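PDB 4QOL: catalase, which catalyses the breakdown of hydrogen peroxide to water and oxygen at its heme, and also shows peroxidase-like reactivity toward phenolic substrates. Local coordinates for residues Val93-Val98 against Ala189-Met194; Val56-Ala61 against His100-Pro105; Glu193-Gly198 against Glu222-Leu227. One frame throughout, in Å; residues are numbered along the deposited sequence. Where two conformers were deposited one is given.

In the fold
Contacts 1 and 2 are buried and lie against the heme, whereas contact 3 is at the surface. Contact 1 lies on strand 88-96 and contact 2 on the start of strand 60-69, its antiparallel neighbour in the sheet; their centres are about 11 Å apart, and a probable hydrogen bond between S96 OG and H57 ND1 joins them. Contacts 1 and 3 share E193 and M194, so the loop 189-194 faces the core with its aromatic residue and the surface with its glutamate. The chemistry follows the depth: aromatic and sulfur packing in contact 1, an arginine gripping a backbone carbonyl plus bridging water in contact 2, and a salt bridge in contact 3.

Contact 1 (Val93-Val98 against Ala189-Met194). With HEM (protoporphyrin IX containing Fe), chain E.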
loop_
_atom_site.group_PDB
_atom_site.type_symbol
_atom_site.label_atom_id
_atom_site.label_comp_id
_atom_site.label_asym_id
_atom_site.label_seq_id
_atom_site.Cartn_x
_atom_site.Cartn_y
_atom_site.Cartn_z
ATOM N N VAL A 93 -18.979 18.558 -6.521
ATOM C CA VAL A 93 -19.938 18.098 -5.507
ATOM C C VAL A 93 -20.089 16.611 -5.609
ATOM O O VAL A 93 -20.217 16.083 -6.702
ATOM C CB VAL A 93 -21.358 18.767 -5.679
ATOM C CG1 VAL A 93 -22.361 18.131 -4.722
ATOM C CG2 VAL A 93 -21.226 20.299 -5.534
ATOM N N ARG A 94 -19.996 15.932 -4.479
ATOM C CA ARG A 94 -20.339 14.502 -4.436
ATOM C C ARG A 94 -21.515 14.266 -3.453
ATOM O O ARG A 94 -21.492 14.755 -2.322
ATOM C CB ARG A 94 -19.159 13.636 -4.025
ATOM C CG ARG A 94 -19.428 12.139 -4.104
ATOM C CD ARG A 94 -18.119 11.332 -3.958
ATOM N NE ARG A 94 -18.328 9.878 -3.935
ATOM C CZ ARG A 94 -18.741 9.171 -2.884
ATOM N NH1 ARG A 94 -19.080 9.721 -1.769
ATOM N NH2 ARG A 94 -18.830 7.841 -2.999
ATOM N N PHE A 95 -22.516 13.533 -3.943
ATOM C CA PHE A 95 -23.695 13.091 -3.159
ATOM C C PHE A 95 -23.504 11.668 -2.870
ATOM O O PHE A 95 -22.868 10.944 -3.697
ATOM C CB PHE A 95 -24.992 13.317 -3.939
ATOM C CG PHE A 95 -25.253 14.783 -4.293
ATOM C CD1 PHE A 95 -25.613 15.724 -3.353
ATOM C CD2 PHE A 95 -25.136 15.188 -5.624
ATOM C CE1 PHE A 95 -25.899 17.032 -3.734
ATOM C CE2 PHE A 95 -25.408 16.496 -6.005
ATOM C CZ PHE A 95 -25.768 17.412 -5.074
ATOM N N SER A 96 -24.094 11.162 -1.797
ATOM C CA SER A 96 -23.861 9.797 -1.418
ATOM C C SER A 96 -24.953 9.300 -0.464
ATOM O O SER A 96 -25.661 10.096 0.172
ATOM C CB SER A 96 -22.483 9.681 -0.735
ATOM O OG SER A 96 -22.361 10.621 0.304
ATOM N N THR A 97 -25.062 7.971 -0.323
ATOM C CA THR A 97 -25.620 7.371 0.885
ATOM C C THR A 97 -24.560 7.222 1.924
ATOM O O THR A 97 -23.480 7.828 1.791
ATOM C CB THR A 97 -26.299 5.990 0.546
ATOM O OG1 THR A 97 -25.339 5.074 0.074
ATOM C CG2 THR A 97 -27.435 6.166 -0.550
ATOM N N VAL A 98 -24.785 6.468 2.988
ATOM C CA VAL A 98 -23.844 6.389 4.094
ATOM C C VAL A 98 -23.273 5.014 4.398
ATOM O O VAL A 98 -22.052 4.846 4.419
ATOM C CB VAL A 98 -24.411 6.985 5.413
ATOM C CG1 VAL A 98 -23.348 6.854 6.536
ATOM C CG2 VAL A 98 -24.838 8.406 5.179
ATOM N N ALA A 189 -36.026 11.289 -2.727
ATOM C CA ALA A 189 -36.414 10.700 -3.992
ATOM C C ALA A 189 -35.218 10.520 -4.916
ATOM O O ALA A 189 -35.203 9.591 -5.797
ATOM C CB ALA A 189 -37.489 11.529 -4.664
ATOM N N ASN A 190 -34.285 11.457 -4.805
ATOM C CA ASN A 190 -33.053 11.443 -5.565
ATOM C C ASN A 190 -32.123 12.565 -4.962
ATOM O O ASN A 190 -32.453 13.140 -3.954
ATOM C CB ASN A 190 -33.358 11.674 -7.061
ATOM C CG ASN A 190 -34.126 12.953 -7.303
ATOM O OD1 ASN A 190 -33.652 14.041 -6.966
ATOM N ND2 ASN A 190 -35.340 12.853 -7.916
ATOM N N TYR A 191 -30.963 12.784 -5.553
ATOM C CA TYR A 191 -30.027 13.736 -4.994
ATOM C C TYR A 191 -30.378 15.189 -5.306
ATOM O O TYR A 191 -29.931 16.071 -4.614
ATOM C CB TYR A 191 -28.607 13.444 -5.515
ATOM C CG TYR A 191 -28.002 12.114 -5.116
ATOM C CD1 TYR A 191 -28.063 11.654 -3.801
ATOM C CD2 TYR A 191 -27.358 11.319 -6.057
ATOM C CE1 TYR A 191 -27.471 10.449 -3.431
ATOM C CE2 TYR A 191 -26.770 10.130 -5.726
ATOM C CZ TYR A 191 -26.836 9.662 -4.409
ATOM O OH TYR A 191 -26.259 8.467 -4.093
ATOM N N ALA A 192 -31.209 15.430 -6.337
ATOM C CA ALA A 192 -31.576 16.813 -6.738
ATOM C C ALA A 192 -32.707 17.388 -5.888
ATOM O O ALA A 192 -32.701 18.554 -5.514
ATOM C CB ALA A 192 -31.982 16.850 -8.205
ATOM N N GLU A 193 -33.640 16.543 -5.490
ATOM C CA GLU A 193 -34.847 17.014 -4.756
ATOM C C GLU A 193 -34.660 16.784 -3.264
ATOM O O GLU A 193 -35.394 16.035 -2.604
ATOM C CB GLU A 193 -36.079 16.264 -5.296
ATOM C CG GLU A 193 -36.393 16.578 -6.756
ATOM C CD GLU A 193 -37.588 15.800 -7.286
ATOM O OE1 GLU A 193 -37.407 14.835 -8.076
ATOM O OE2 GLU A 193 -38.713 16.157 -6.922
ATOM N N MET A 194 -33.588 17.384 -2.738
ATOM C CA MET A 194 -33.024 17.021 -1.455
ATOM C C MET A 194 -32.429 18.253 -0.796
ATOM O O MET A 194 -31.863 19.103 -1.486
ATOM C CB MET A 194 -31.900 16.009 -1.719
ATOM C CG MET A 194 -31.256 15.438 -0.521
ATOM S SD MET A 194 -29.985 14.189 -0.942
ATOM C CE MET A 194 -28.566 15.183 -1.396
HETATM C CHA HEM E . -17.178 10.609 4.333
HETATM C CHB HEM E . -15.557 10.257 8.891
HETATM C CHC HEM E . -19.530 12.844 10.415
HETATM C CHD HEM E . -20.600 13.704 5.768
HETATM C C1A HEM E . -16.425 10.265 5.444
HETATM C C2A HEM E . -15.249 9.448 5.432
HETATM C C3A HEM E . -14.795 9.354 6.712
HETATM C C4A HEM E . -15.676 10.107 7.510
HETATM C CMA HEM E . -13.573 8.710 7.297
HETATM C CAA HEM E . -14.637 8.869 4.197
HETATM C CBA HEM E . -14.022 10.061 3.434
HETATM C CGA HEM E . -13.213 9.623 2.271
HETATM O O1A HEM E . -12.879 10.486 1.434
HETATM O O2A HEM E . -12.783 8.450 2.179
HETATM C C1B HEM E . -16.547 10.928 9.662
HETATM C C2B HEM E . -16.458 11.027 11.086
HETATM C C3B HEM E . -17.554 11.720 11.530
HETATM C C4B HEM E . -18.323 12.117 10.341
HETATM C CMB HEM E . -15.335 10.457 11.914
HETATM C CAB HEM E . -17.918 12.119 12.891
HETATM C CBB HEM E . -16.996 12.059 13.855
HETATM C C1C HEM E . -20.164 13.311 9.264
HETATM C C2C HEM E . -21.085 14.333 9.263
HETATM C C3C HEM E . -21.403 14.556 7.959
HETATM C C4C HEM E . -20.613 13.719 7.137
HETATM C CMC HEM E . -21.669 14.959 10.512
HETATM C CAC HEM E . -22.241 15.601 7.476
HETATM C CBC HEM E . -22.346 16.689 8.220
HETATM C C1D HEM E . -19.717 12.897 5.035
HETATM C C2D HEM E . -19.783 12.834 3.574
HETATM C C3D HEM E . -18.864 11.959 3.152
HETATM C C4D HEM E . -18.219 11.494 4.375
HETATM C CMD HEM E . -20.766 13.629 2.767
HETATM C CAD HEM E . -18.536 11.566 1.734
HETATM C CBD HEM E . -17.618 12.679 1.180
HETATM C CGD HEM E . -17.350 12.263 -0.237
HETATM O O1D HEM E . -18.201 12.547 -1.071
HETATM O O2D HEM E . -16.298 11.650 -0.562
HETATM N NA HEM E . -16.674 10.703 6.748
HETATM N NB HEM E . -17.661 11.590 9.298
HETATM N NC HEM E . -19.821 12.989 7.969
HETATM N ND HEM E . -18.768 12.085 5.489
HETATM FE FE HEM E . -18.242 11.850 7.319
#
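N190 shapes the loop that leads to strand 196-197. Its OD1 accepts from E193 N at 2.9 Å, in the carbonyl plane, closing an Asx motif, and takes a weaker bond from A192 N. Its ND2 donates to E193 OE1 at 2.9 Å, so both ends of the amide are used; a side chain with an acceptor and a donor suits the place.

Y191 carries the contact. With CG beside its backbone N (chi1 -64°), the phenol ring lies alongside F95, which has nearly the same first torsion and runs past it the opposite way. Each ring is therefore met by the other residue's beta carbon: F95 CB sits 3.5 Å from the centroid of the Y191 ring, over the face, and Y191 CB 4.2 Å from that of F95. The planes are only 15° apart, but the centroids are 5.6 Å apart, so the rings barely overlap and two CH-pi contacts replace a stack. The hydroxyl runs on past S96 to a hydrogen bond with E106, while Y191 O is buried without a polar partner.

M194 arrives after the turn at E193. Its chain, extended until it bends at chi3, brings CE to 3.6 Å from F95 CD1, and a flexible thioether fills that spot well.

The strand thus has two chemistries. F95 gives its loop side an apolar surface, while R94 on the heme side donates from NH1 to heme O1D at 3.0 Å. That arginine probably helps neutralise the propionate, and S96 OG, bonded to H57 ND1, probably holds that imidazole in place.

Contact 2 (Val56-Ala61 against His100-Pro105). With HEM (protoporphyrin IX containing Fe), chain E.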
loop_
_atom_site.group_PDB
_atom_site.type_symbol
_atom_site.label_atom_id
_atom_site.label_comp_id
_atom_site.label_asym_id
_atom_site.label_seq_id
_atom_site.Cartn_x
_atom_site.Cartn_y
_atom_site.Cartn_z
ATOM N N VAL A 56 -17.157 5.177 4.954
ATOM C CA VAL A 56 -18.633 5.442 4.910
ATOM C C VAL A 56 -18.879 6.298 3.701
ATOM O O VAL A 56 -17.906 6.863 3.141
ATOM C CB VAL A 56 -19.171 6.143 6.196
ATOM C CG1 VAL A 56 -19.218 5.177 7.368
ATOM C CG2 VAL A 56 -18.342 7.363 6.532
ATOM N N HIS A 57 -20.116 6.411 3.274
ATOM C CA HIS A 57 -20.514 7.145 2.029
ATOM C C HIS A 57 -19.874 6.574 0.767
ATOM O O HIS A 57 -19.498 7.277 -0.175
ATOM C CB HIS A 57 -20.224 8.602 2.130
ATOM C CG HIS A 57 -20.980 9.313 3.237
ATOM N ND1 HIS A 57 -21.993 10.187 2.969
ATOM C CD2 HIS A 57 -20.784 9.353 4.567
ATOM C CE1 HIS A 57 -22.436 10.727 4.105
ATOM N NE2 HIS A 57 -21.712 10.248 5.095
ATOM N N ALA A 58 -19.714 5.262 0.791
ATOM C CA ALA A 58 -19.031 4.566 -0.337
ATOM C C ALA A 58 -19.774 4.673 -1.669
ATOM O O ALA A 58 -19.162 4.767 -2.720
ATOM C CB ALA A 58 -18.827 3.103 0.017
ATOM N N ARG A 59 -21.095 4.622 -1.625
ATOM C CA ARG A 59 -21.946 4.818 -2.791
ATOM C C ARG A 59 -22.266 6.260 -3.006
ATOM O O ARG A 59 -22.807 6.894 -2.110
ATOM C CB ARG A 59 -23.314 4.073 -2.592
ATOM C CG ARG A 59 -24.429 4.494 -3.567
ATOM C CD ARG A 59 -24.188 4.248 -5.042
ATOM N NE ARG A 59 -24.679 2.951 -5.428
ATOM C CZ ARG A 59 -24.597 2.464 -6.648
ATOM N NH1 ARG A 59 -23.983 3.144 -7.609
ATOM N NH2 ARG A 59 -25.070 1.241 -6.895
ATOM N N GLY A 60 -21.910 6.800 -4.192
ATOM C CA GLY A 60 -22.211 8.199 -4.514
ATOM C C GLY A 60 -21.967 8.570 -5.954
ATOM O O GLY A 60 -21.548 7.755 -6.758
ATOM N N ALA A 61 -22.164 9.854 -6.232
ATOM C CA ALA A 61 -22.163 10.395 -7.576
ATOM C C ALA A 61 -21.701 11.828 -7.494
ATOM O O ALA A 61 -22.087 12.541 -6.597
ATOM C CB ALA A 61 -23.560 10.333 -8.214
ATOM N N HIS A 100 -23.965 1.484 3.356
ATOM C CA HIS A 100 -23.706 0.235 2.613
ATOM C C HIS A 100 -22.605 0.486 1.565
ATOM O O HIS A 100 -22.228 1.621 1.313
ATOM C CB HIS A 100 -24.964 -0.371 2.012
ATOM C CG HIS A 100 -25.884 -0.963 3.033
ATOM N ND1 HIS A 100 -25.828 -2.275 3.440
ATOM C CD2 HIS A 100 -26.800 -0.356 3.824
ATOM C CE1 HIS A 100 -26.765 -2.485 4.348
ATOM N NE2 HIS A 100 -27.355 -1.342 4.615
ATOM N N PRO A 101 -21.993 -0.590 0.999
ATOM C CA PRO A 101 -20.830 -0.431 0.127
ATOM C C PRO A 101 -21.136 0.178 -1.238
ATOM O O PRO A 101 -22.293 0.486 -1.562
ATOM C CB PRO A 101 -20.298 -1.887 -0.043
ATOM C CG PRO A 101 -20.800 -2.613 1.139
ATOM C CD PRO A 101 -22.130 -2.006 1.425
ATOM N N LYS A 102 -20.098 0.307 -2.061
ATOM C CA LYS A 102 -20.246 0.595 -3.494
ATOM C C LYS A 102 -21.186 -0.441 -4.091
ATOM O O LYS A 102 -21.190 -1.593 -3.706
ATOM C CB LYS A 102 -18.876 0.525 -4.191
ATOM C CG LYS A 102 -17.990 1.757 -3.966
ATOM C CD LYS A 102 -16.668 1.547 -4.694
ATOM C CE LYS A 102 -16.844 1.490 -6.192
ATOM N NZ LYS A 102 -17.241 2.822 -6.750
ATOM N N GLY A 103 -22.017 -0.035 -5.026
ATOM C CA GLY A 103 -22.870 -0.996 -5.624
ATOM C C GLY A 103 -24.185 -1.118 -4.871
ATOM O O GLY A 103 -25.069 -1.679 -5.441
ATOM N N SER A 104 -24.323 -0.580 -3.640
ATOM C CA SER A 104 -25.542 -0.797 -2.880
ATOM C C SER A 104 -26.644 0.112 -3.435
ATOM O O SER A 104 -26.381 1.101 -4.128
ATOM C CB SER A 104 -25.328 -0.509 -1.366
ATOM O OG SER A 104 -24.890 0.798 -1.076
ATOM N N PRO A 105 -27.909 -0.229 -3.194
ATOM C CA PRO A 105 -29.000 0.574 -3.745
ATOM C C PRO A 105 -29.133 1.980 -3.130
ATOM O O PRO A 105 -28.792 2.230 -1.974
ATOM C CB PRO A 105 -30.247 -0.236 -3.407
ATOM C CG PRO A 105 -29.717 -1.614 -3.207
ATOM C CD PRO A 105 -28.411 -1.461 -2.562
HETATM C CHA HEM E . -17.178 10.609 4.333
HETATM C CHB HEM E . -15.557 10.257 8.891
HETATM C CHC HEM E . -19.530 12.844 10.415
HETATM C CHD HEM E . -20.600 13.704 5.768
HETATM C C1A HEM E . -16.425 10.265 5.444
HETATM C C2A HEM E . -15.249 9.448 5.432
HETATM C C3A HEM E . -14.795 9.354 6.712
HETATM C C4A HEM E . -15.676 10.107 7.510
HETATM C CMA HEM E . -13.573 8.710 7.297
HETATM C CAA HEM E . -14.637 8.869 4.197
HETATM C CBA HEM E . -14.022 10.061 3.434
HETATM C CGA HEM E . -13.213 9.623 2.271
HETATM O O1A HEM E . -12.879 10.486 1.434
HETATM O O2A HEM E . -12.783 8.450 2.179
HETATM C C1B HEM E . -16.547 10.928 9.662
HETATM C C2B HEM E . -16.458 11.027 11.086
HETATM C C3B HEM E . -17.554 11.720 11.530
HETATM C C4B HEM E . -18.323 12.117 10.341
HETATM C CMB HEM E . -15.335 10.457 11.914
HETATM C CAB HEM E . -17.918 12.119 12.891
HETATM C CBB HEM E . -16.996 12.059 13.855
HETATM C C1C HEM E . -20.164 13.311 9.264
HETATM C C2C HEM E . -21.085 14.333 9.263
HETATM C C3C HEM E . -21.403 14.556 7.959
HETATM C C4C HEM E . -20.613 13.719 7.137
HETATM C CMC HEM E . -21.669 14.959 10.512
HETATM C CAC HEM E . -22.241 15.601 7.476
HETATM C CBC HEM E . -22.346 16.689 8.220
HETATM C C1D HEM E . -19.717 12.897 5.035
HETATM C C2D HEM E . -19.783 12.834 3.574
HETATM C C3D HEM E . -18.864 11.959 3.152
HETATM C C4D HEM E . -18.219 11.494 4.375
HETATM C CMD HEM E . -20.766 13.629 2.767
HETATM C CAD HEM E . -18.536 11.566 1.734
HETATM C CBD HEM E . -17.618 12.679 1.180
HETATM C CGD HEM E . -17.350 12.263 -0.237
HETATM O O1D HEM E . -18.201 12.547 -1.071
HETATM O O2D HEM E . -16.298 11.650 -0.562
HETATM N NA HEM E . -16.674 10.703 6.748
HETATM N NB HEM E . -17.661 11.590 9.298
HETATM N NC HEM E . -19.821 12.989 7.969
HETATM N ND HEM E . -18.768 12.085 5.489
HETATM FE FE HEM E . -18.242 11.850 7.319
HETATM O O HOH W 1 -20.327 3.164 3.023
HETATM O O HOH W 2 -22.728 4.355 0.880
#
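V56 sets CG2 3.6 Å from heme C1A and also lies at the edge of the H57 imidazole. H57 lays one ring face over the porphyrin, with NE2 3.3 Å from heme C1D, the place of the distal histidine in heme catalases.

A58 turns to the 100-105 loop. Its small CB fits against the H100 carbonyl and the P101 backbone, and its O touches K102 CG at 3.5 Å. One water accepts from A58 N and lies within hydrogen-bonding distance of H100 O. A second accepts from R59 N at 3.0 Å and donates to H100 O at 2.8 Å.

R59 makes the direct bonds, its length and two same-side N-H groups letting it hold one carbonyl twice. CG is anti to the backbone N, and bends at chi2 (62°) and chi3 (91°) bring the guanidinium side-on: NE donates to S104 O at 2.8 Å in the carbonyl plane, NH2 at 3.1 Å from above it. The receiving loop is a type II turn, P101 to S104, with G103 at positive phi and its N over one guanidinium face; S104 N and OG both bond P101 O.

H100 meets F240 of a neighbouring subunit edge-to-face, and K102 NZ forms a salt bridge with E312, which ends helix 307-312. From G60 the chain enters strand 60-69, paired antiparallel with strand 88-96; the 100-105 loop follows that strand, before strand 113-120.

Contact 3 (Glu193-Gly198 against Glu222-Leu227); sequences EMRGSG and EGIRNL
The short runs 193-195 and 222-225 are directed 81° apart, and R225 N donates to E193 O at 2.9 Å in a nearly straight bond (175°), from above the carbonyl plane. E193, centre of an inverse gamma turn, presses its CA to within 3.0 Å of G223 O. G223 has positive phi, easy for a residue without a side chain.

E193 and R225 lie side by side, pointing the same way, the glutamate extended beyond CG and the arginine bent at chi3 (59°) to turn its guanidinium edge to the carboxylate. Two N-H groups on one edge of this long side chain match the two carboxylate oxygens side-on: NE bonds E193 OE2 at 2.9 Å and NH2 bonds E193 OE1 at 2.9 Å, in a salt bridge, each oxygen met from above the carboxylate plane. A water also donates to E193 OE2, at a short 2.5 Å, and to E222 O. E222 CB rests 3.8 Å from E193 CG.

I224 CD1 sits over one face of the R195 guanidinium, 3.8 Å from its CZ; an apolar tip can lie flat there while the edge bonds E185.

Strand 196-197 pairs antiparallel with strand 211-220, G196 bonding W218, and the 222-227 loop leads from the latter strand to helix 229-236. Backbone hydrogen bonds between A189 and R225 and between I187 and L227 tie this loop to the chain preceding E193.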
loop_
_atom_site.group_PDB
_atom_site.type_symbol
_atom_site.label_atom_id
_atom_site.label_comp_id
_atom_site.label_asym_id
_atom_site.label_seq_id
_atom_site.Cartn_x
_atom_site.Cartn_y
_atom_site.Cartn_z
ATOM N N GLU A 193 -33.640 16.543 -5.490
ATOM C CA GLU A 193 -34.847 17.014 -4.756
ATOM C C GLU A 193 -34.660 16.784 -3.264
ATOM O O GLU A 193 -35.394 16.035 -2.604
ATOM C CB GLU A 193 -36.079 16.264 -5.296
ATOM C CG GLU A 193 -36.393 16.578 -6.756
ATOM C CD GLU A 193 -37.588 15.800 -7.286
ATOM O OE1 GLU A 193 -37.407 14.835 -8.076
ATOM O OE2 GLU A 193 -38.713 16.157 -6.922
ATOM N N MET A 194 -33.588 17.384 -2.738
ATOM C CA MET A 194 -33.024 17.021 -1.455
ATOM C C MET A 194 -32.429 18.253 -0.796
ATOM O O MET A 194 -31.863 19.103 -1.486
ATOM C CB MET A 194 -31.900 16.009 -1.719
ATOM C CG MET A 194 -31.256 15.438 -0.521
ATOM S SD MET A 194 -29.985 14.189 -0.942
ATOM C CE MET A 194 -28.566 15.183 -1.396
ATOM N N ARG A 195 -32.588 18.321 0.521
ATOM C CA ARG A 195 -32.012 19.347 1.374
ATOM C C ARG A 195 -30.493 19.177 1.478
ATOM O O ARG A 195 -29.977 18.088 1.200
ATOM C CB ARG A 195 -32.609 19.146 2.760
ATOM C CG ARG A 195 -32.405 20.226 3.757
ATOM C CD ARG A 195 -32.911 19.791 5.125
ATOM N NE ARG A 195 -34.287 19.260 5.116
ATOM C CZ ARG A 195 -35.392 19.946 5.422
ATOM N NH1 ARG A 195 -35.335 21.205 5.797
ATOM N NH2 ARG A 195 -36.582 19.347 5.377
ATOM N N GLY A 196 -29.790 20.285 1.813
ATOM C CA GLY A 196 -28.408 20.186 2.240
ATOM C C GLY A 196 -28.165 20.996 3.488
ATOM O O GLY A 196 -28.855 21.986 3.727
ATOM N N SER A 197 -27.220 20.533 4.340
ATOM C CA SER A 197 -26.970 21.146 5.619
ATOM C C SER A 197 -25.461 21.111 5.925
ATOM O O SER A 197 -24.853 20.095 5.732
ATOM C CB SER A 197 -27.706 20.386 6.711
ATOM O OG SER A 197 -29.102 20.301 6.424
ATOM N N GLY A 198 -24.887 22.172 6.521
ATOM C CA GLY A 198 -23.509 22.024 7.020
ATOM C C GLY A 198 -23.471 21.230 8.308
ATOM O O GLY A 198 -22.398 20.702 8.666
ATOM N N GLU A 222 -35.231 22.349 -7.100
ATOM C CA GLU A 222 -36.181 21.304 -7.496
ATOM C C GLU A 222 -37.181 20.880 -6.379
ATOM O O GLU A 222 -38.039 20.044 -6.643
ATOM C CB GLU A 222 -35.443 20.063 -8.027
ATOM C CG GLU A 222 -34.547 20.329 -9.235
ATOM C CD GLU A 222 -35.293 20.691 -10.497
ATOM O OE1 GLU A 222 -36.479 20.375 -10.605
ATOM O OE2 GLU A 222 -34.695 21.312 -11.386
ATOM N N GLY A 223 -37.099 21.487 -5.197
ATOM C CA GLY A 223 -37.975 21.175 -4.070
ATOM C C GLY A 223 -37.463 19.979 -3.352
ATOM O O GLY A 223 -36.704 19.209 -3.940
ATOM N N ILE A 224 -37.899 19.776 -2.109
ATOM C CA ILE A 224 -37.622 18.566 -1.376
ATOM C C ILE A 224 -38.680 17.503 -1.670
ATOM O O ILE A 224 -39.880 17.764 -1.517
ATOM C CB ILE A 224 -37.583 18.854 0.135
ATOM C CG1 ILE A 224 -36.364 19.714 0.442
ATOM C CG2 ILE A 224 -37.613 17.550 0.961
ATOM C CD1 ILE A 224 -36.381 20.406 1.784
ATOM N N ARG A 225 -38.275 16.312 -2.091
ATOM C CA ARG A 225 -39.213 15.185 -2.263
ATOM C C ARG A 225 -38.674 13.897 -1.773
ATOM O O ARG A 225 -37.474 13.635 -1.932
ATOM C CB ARG A 225 -39.576 14.991 -3.738
ATOM C CG ARG A 225 -40.710 14.034 -3.957
ATOM C CD ARG A 225 -41.244 14.108 -5.386
ATOM N NE ARG A 225 -40.250 13.807 -6.414
ATOM C CZ ARG A 225 -39.977 12.595 -6.917
ATOM N NH1 ARG A 225 -40.577 11.491 -6.482
ATOM N NH2 ARG A 225 -39.033 12.472 -7.830
ATOM N N ASN A 226 -39.510 13.116 -1.105
ATOM C CA ASN A 226 -39.117 11.964 -0.355
ATOM C C ASN A 226 -39.880 10.719 -0.875
ATOM O O ASN A 226 -40.878 10.830 -1.602
ATOM C CB ASN A 226 -39.387 12.124 1.127
ATOM C CG ASN A 226 -38.734 13.346 1.721
ATOM O OD1 ASN A 226 -39.382 14.141 2.448
ATOM N ND2 ASN A 226 -37.514 13.574 1.337
ATOM N N LEU A 227 -39.417 9.547 -0.450
ATOM C CA LEU A 227 -40.068 8.275 -0.764
ATOM C C LEU A 227 -40.568 7.575 0.483
ATOM O O LEU A 227 -39.841 7.444 1.484
ATOM C CB LEU A 227 -39.128 7.291 -1.499
ATOM C CG LEU A 227 -38.394 7.846 -2.720
ATOM C CD1 LEU A 227 -37.394 6.855 -3.284
ATOM C CD2 LEU A 227 -39.375 8.267 -3.796
HETATM O O HOH W 3 -39.586 18.146 -5.592
#